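Local coordinates for xylanase 10C (Pseudomonas cellulosa, PDB 1GNY), which binds xylan and xylooligosaccharides through this family 15 carbohydrate-binding module, the N-terminal part of an endo-acting xylanase whose C-terminal domain cleaves internal linkages of the xylan backbone, at residues E99-D103 and T104-L108; A67-A71 and S72-L76. All blocks are in the same frame, centred on the assembly; numbering follows the deposited sequence.

Interaction 1: residues E99-D103 and T104-L108. With NA (sodium ion), chain C.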
loop_
_atom_site.group_PDB
_atom_site.type_symbol
_atom_site.label_atom_id
_atom_site.label_comp_id
_atom_site.label_asym_id
_atom_site.label_seq_id
_atom_site.Cartn_x
_atom_site.Cartn_y
_atom_site.Cartn_z
ATOM N N GLU A 99 6.629 -2.482 -15.659
ATOM C CA GLU A 99 7.294 -1.327 -15.092
ATOM C C GLU A 99 8.074 -1.658 -13.828
ATOM O O GLU A 99 8.708 -0.780 -13.241
ATOM C CB GLU A 99 6.267 -0.245 -14.841
ATOM C CG GLU A 99 5.298 -0.073 -16.028
ATOM C CD GLU A 99 5.992 0.275 -17.334
ATOM O OE1 GLU A 99 6.572 1.382 -17.417
ATOM O OE2 GLU A 99 5.965 -0.546 -18.279
ATOM N N LEU A 100 8.012 -2.894 -13.383
ATOM C CA LEU A 100 8.800 -3.322 -12.212
ATOM C C LEU A 100 10.107 -4.001 -12.626
ATOM O O LEU A 100 10.275 -4.488 -13.757
ATOM C CB LEU A 100 7.968 -4.278 -11.370
ATOM C CG LEU A 100 6.551 -3.817 -10.937
ATOM C CD1 LEU A 100 5.800 -4.991 -10.280
ATOM C CD2 LEU A 100 6.643 -2.626 -10.030
ATOM N N THR A 101 11.003 -4.094 -11.654
ATOM C CA THR A 101 12.276 -4.798 -11.783
ATOM C C THR A 101 12.672 -5.330 -10.407
ATOM O O THR A 101 12.316 -4.742 -9.367
ATOM C CB THR A 101 13.405 -3.874 -12.303
ATOM O OG1 THR A 101 14.635 -4.622 -12.416
ATOM C CG2 THR A 101 13.722 -2.754 -11.345
ATOM N N ALA A 102 13.398 -6.428 -10.419
ATOM C CA ALA A 102 13.988 -6.949 -9.187
ATOM C C ALA A 102 15.419 -6.427 -8.981
ATOM O O ALA A 102 16.049 -6.715 -7.934
ATOM C CB ALA A 102 14.004 -8.454 -9.231
ATOM N N ASP A 103 15.940 -5.670 -9.934
ATOM C CA ASP A 103 17.363 -5.274 -9.927
ATOM C C ASP A 103 17.735 -4.088 -9.029
ATOM O O ASP A 103 18.908 -3.925 -8.657
ATOM C CB ASP A 103 17.807 -4.911 -11.343
ATOM C CG ASP A 103 17.700 -6.045 -12.299
ATOM O OD1 ASP A 103 17.928 -7.201 -11.887
ATOM O OD2 ASP A 103 17.423 -5.884 -13.502
ATOM N N THR A 104 16.766 -3.200 -8.781
ATOM C CA THR A 104 16.954 -2.015 -7.945
ATOM C C THR A 104 15.686 -1.743 -7.157
ATOM O O THR A 104 14.605 -2.256 -7.451
ATOM C CB THR A 104 17.279 -0.744 -8.792
ATOM O OG1 THR A 104 16.103 -0.278 -9.466
ATOM C CG2 THR A 104 18.294 -0.986 -9.907
ATOM N N ASP A 105 15.840 -0.922 -6.132
ATOM C CA ASP A 105 14.678 -0.364 -5.430
ATOM C C ASP A 105 13.894 0.542 -6.395
ATOM O O ASP A 105 14.453 1.105 -7.360
ATOM C CB ASP A 105 15.064 0.523 -4.239
ATOM C CG ASP A 105 15.696 -0.237 -3.098
ATOM O OD1 ASP A 105 15.644 -1.486 -3.093
ATOM O OD2 ASP A 105 16.292 0.346 -2.161
ATOM N N LEU A 106 12.608 0.703 -6.111
ATOM C CA LEU A 106 11.692 1.545 -6.901
ATOM C C LEU A 106 10.805 2.387 -6.008
ATOM O O LEU A 106 10.498 1.998 -4.876
ATOM C CB LEU A 106 10.737 0.680 -7.719
ATOM C CG LEU A 106 11.348 -0.284 -8.708
ATOM C CD1 LEU A 106 10.340 -1.385 -9.040
ATOM C CD2 LEU A 106 11.841 0.488 -9.941
ATOM N N THR A 107 10.358 3.516 -6.547
ATOM C CA THR A 107 9.385 4.375 -5.871
ATOM C C THR A 107 8.077 4.292 -6.643
ATOM O O THR A 107 8.006 4.638 -7.855
ATOM C CB THR A 107 9.839 5.836 -5.785
ATOM O OG1 THR A 107 11.026 5.924 -4.980
ATOM C CG2 THR A 107 8.827 6.687 -5.046
ATOM N N LEU A 108 7.040 3.841 -5.952
ATOM C CA LEU A 108 5.693 3.757 -6.502
ATOM C C LEU A 108 4.802 4.788 -5.824
ATOM O O LEU A 108 4.896 5.003 -4.628
ATOM C CB LEU A 108 5.109 2.369 -6.279
ATOM C CG LEU A 108 5.924 1.217 -6.870
ATOM C CD1 LEU A 108 5.258 -0.099 -6.580
ATOM C CD2 LEU A 108 6.133 1.369 -8.371
HETATM NA NA NA C . 15.110 -7.097 -5.751
HETATM O O HOH W 1 13.075 -4.431 -6.892
HETATM O O HOH W 2 16.004 -8.754 -5.245
HETATM O O HOH W 3 17.327 -5.422 -5.807
#
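A surface turn that leads into strand 106-111 folds Leu100 and Thr101 back over Leu106, the two arms running nearly opposite ways. The methyl CD1 of Leu106 lies 3.8 Å from Thr101 N, and CD2 of the same leucine meets Thr101 CG2 at 4.0 Å. Leu100 comes across Leu106 at about a right angle, its CD2 reaching Leu106 CD1 and, more loosely, Leu108 CD2 at 4.4 Å. Thr101 works in two directions: with OG1 anti to the backbone N (chi1 -180°), the hydroxyl accepts a nearly straight bond from Asp103 N (3.0 Å, 165°), forming an ST turn, while the methyl is left to face Leu106 and Thr104 OG1. No direct hydrogen bond joins the arms; one water lies within hydrogen-bonding distance of both Thr101 O (2.6 Å) and Thr104 O (2.7 Å) and can bridge them. At the bend, Ala102 O binds a sodium ion at 2.4 Å, with Val65 O and Asn64 OD1 completing the protein part of the site. Beyond the turn, Leu106 and Leu108 pair through their backbones with Val63 and Met61 of strand 58-65, and Leu108 also packs on Leu76 and Ile78 of strand 75-82, in the facing sheet.

Interaction 2: residues A67-A71 and S72-L76; sequences AEFKA and SEANL
This is a local contact at the C-terminal end of helix 67-72, where the chain turns into strand 75-82 and Phe69 packs against the residues that follow. The ring of Phe69 is carried there by a side chain whose CG stands anti to the backbone N (chi1 -173°). Its CZ lies 3.7 Å from Ala74 CB and equally close to Leu76 CD2, which approaches obliquely, while Asn75 O sits at the ring's edge, in its plane. Around the end of the helix, Ser72 makes several of the bonds. Its N-H is shared weakly between Glu68 O and Phe69 O, and its OG, held between its own backbone N and carbonyl carbon (chi1 79°), donates to Phe69 O at 2.7 Å. Ser72 OG in turn accepts from Ala74 N at 3.3 Å, an ST turn, and by doing both the hydroxyl ties the Phe69 carbonyl to the departing chain. Glu73 leaves the helix with positive phi (68°); its N bonds to Lys70 O at 3.3 Å, approaching from well above the carbonyl plane. A water within reach of Phe69 O (3.0 Å) and Ala74 O (2.7 Å) can bridge the helix and the outgoing chain. The buried Phe69 also meets Ala37, Leu100 and, on strand 139-149, Ile140. Lys70 NZ reaches out of the helix to Ser97 O and Leu100 O, and Asn75 OD1 accepts from Ser97 N.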
loop_
_atom_site.group_PDB
_atom_site.type_symbol
_atom_site.label_atom_id
_atom_site.label_comp_id
_atom_site.label_asym_id
_atom_site.label_seq_id
_atom_site.Cartn_x
_atom_site.Cartn_y
_atom_site.Cartn_z
ATOM N N ALA A 67 13.064 -11.460 -7.318
ATOM C CA ALA A 67 13.172 -12.032 -8.673
ATOM C C ALA A 67 11.979 -12.942 -9.018
ATOM O O ALA A 67 11.431 -12.893 -10.131
ATOM C CB ALA A 67 14.492 -12.800 -8.800
ATOM N N GLU A 68 11.569 -13.770 -8.056
ATOM C CA GLU A 68 10.407 -14.634 -8.259
ATOM C C GLU A 68 9.121 -13.825 -8.494
ATOM O O GLU A 68 8.262 -14.235 -9.277
ATOM C CB GLU A 68 10.215 -15.584 -7.067
ATOM C CG GLU A 68 11.162 -16.773 -7.066
ATOM C CD GLU A 68 11.068 -17.602 -5.784
ATOM O OE1 GLU A 68 10.570 -17.102 -4.749
ATOM O OE2 GLU A 68 11.488 -18.781 -5.799
ATOM N N PHE A 69 8.981 -12.686 -7.802
ATOM C CA PHE A 69 7.804 -11.829 -8.029
ATOM C C PHE A 69 7.841 -11.264 -9.456
ATOM O O PHE A 69 6.827 -11.262 -10.160
ATOM C CB PHE A 69 7.668 -10.692 -7.006
ATOM C CG PHE A 69 6.363 -9.918 -7.125
ATOM C CD1 PHE A 69 6.190 -8.891 -8.077
ATOM C CD2 PHE A 69 5.287 -10.235 -6.334
ATOM C CE1 PHE A 69 4.976 -8.228 -8.185
ATOM C CE2 PHE A 69 4.074 -9.576 -6.469
ATOM C CZ PHE A 69 3.925 -8.586 -7.397
ATOM N N LYS A 70 8.992 -10.738 -9.847
ATOM C CA LYS A 70 9.104 -10.207 -11.223
ATOM C C LYS A 70 8.789 -11.322 -12.265
ATOM O O LYS A 70 8.036 -11.075 -13.240
ATOM C CB LYS A 70 10.483 -9.584 -11.457
ATOM C CG LYS A 70 10.777 -9.178 -12.917
ATOM C CD LYS A 70 9.889 -8.090 -13.426
ATOM C CE LYS A 70 10.322 -7.664 -14.849
ATOM N NZ LYS A 70 9.434 -6.590 -15.447
ATOM N N ALA A 71 9.314 -12.527 -12.036
ATOM C CA ALA A 71 9.068 -13.677 -12.951
ATOM C C ALA A 71 7.589 -14.103 -13.057
ATOM O O ALA A 71 7.123 -14.553 -14.120
ATOM C CB ALA A 71 9.929 -14.896 -12.574
ATOM N N SER A 72 6.829 -13.881 -11.980
ATOM C CA SER A 72 5.422 -14.277 -11.911
ATOM C C SER A 72 4.504 -13.411 -12.783
ATOM O O SER A 72 3.351 -13.758 -13.002
ATOM C CB SER A 72 4.917 -14.226 -10.469
ATOM O OG SER A 72 4.629 -12.882 -10.090
ATOM N N GLU A 73 4.995 -12.246 -13.181
ATOM C CA GLU A 73 4.262 -11.271 -13.997
ATOM C C GLU A 73 3.089 -10.598 -13.297
ATOM O O GLU A 73 2.242 -10.002 -13.933
ATOM C CB GLU A 73 3.858 -11.851 -15.361
ATOM C CG GLU A 73 5.064 -12.084 -16.246
ATOM C CD GLU A 73 4.636 -12.497 -17.660
ATOM O OE1 GLU A 73 4.248 -13.658 -17.829
ATOM O OE2 GLU A 73 4.635 -11.637 -18.574
ATOM N N ALA A 74 3.062 -10.671 -11.968
ATOM C CA ALA A 74 1.993 -10.028 -11.190
ATOM C C ALA A 74 2.197 -8.511 -11.095
ATOM O O ALA A 74 3.297 -7.998 -11.251
ATOM C CB ALA A 74 1.901 -10.627 -9.790
ATOM N N ASN A 75 1.104 -7.801 -10.846
ATOM C CA ASN A 75 1.127 -6.354 -10.718
ATOM C C ASN A 75 1.110 -5.937 -9.234
ATOM O O ASN A 75 0.851 -6.802 -8.384
ATOM C CB ASN A 75 -0.084 -5.712 -11.394
ATOM C CG ASN A 75 -0.200 -6.075 -12.875
ATOM O OD1 ASN A 75 0.799 -6.192 -13.605
ATOM N ND2 ASN A 75 -1.440 -6.311 -13.314
ATOM N N LEU A 76 1.398 -4.675 -8.972
ATOM C CA LEU A 76 1.351 -4.140 -7.570
ATOM C C LEU A 76 0.357 -3.005 -7.508
ATOM O O LEU A 76 0.425 -2.017 -8.307
ATOM C CB LEU A 76 2.717 -3.659 -7.093
ATOM C CG LEU A 76 3.728 -4.720 -6.680
ATOM C CD1 LEU A 76 5.079 -4.064 -6.396
ATOM C CD2 LEU A 76 3.236 -5.544 -5.483
HETATM O O HOH W 4 5.871 -8.816 -11.685
#

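In the fold
Interaction 1 lies at the surface and interaction 2 is partly buried, yet they adjoin, with centres about 11 Å apart. Each leads into a strand, 106-111 in one sheet and 75-82 in the other. Both combine apolar packing with an ST turn, built on threonine in 99-108 and on serine in 67-76. Direct hydrogen bonds join the two halves only in 67-76, where the packing centres on an aromatic ring; in 99-108 it is aliphatic, beside a water and a sodium ion bound by a backbone carbonyl. Between the two, Lys70 NZ probably hydrogen-bonds Leu100 O at 2.8 Å, Leu100 CD1 lies 3.9 Å from Phe69 CE1, and Ala102 CB packs 3.7 Å from Ala67 N. Both lie away from the xylooligosaccharide pocket.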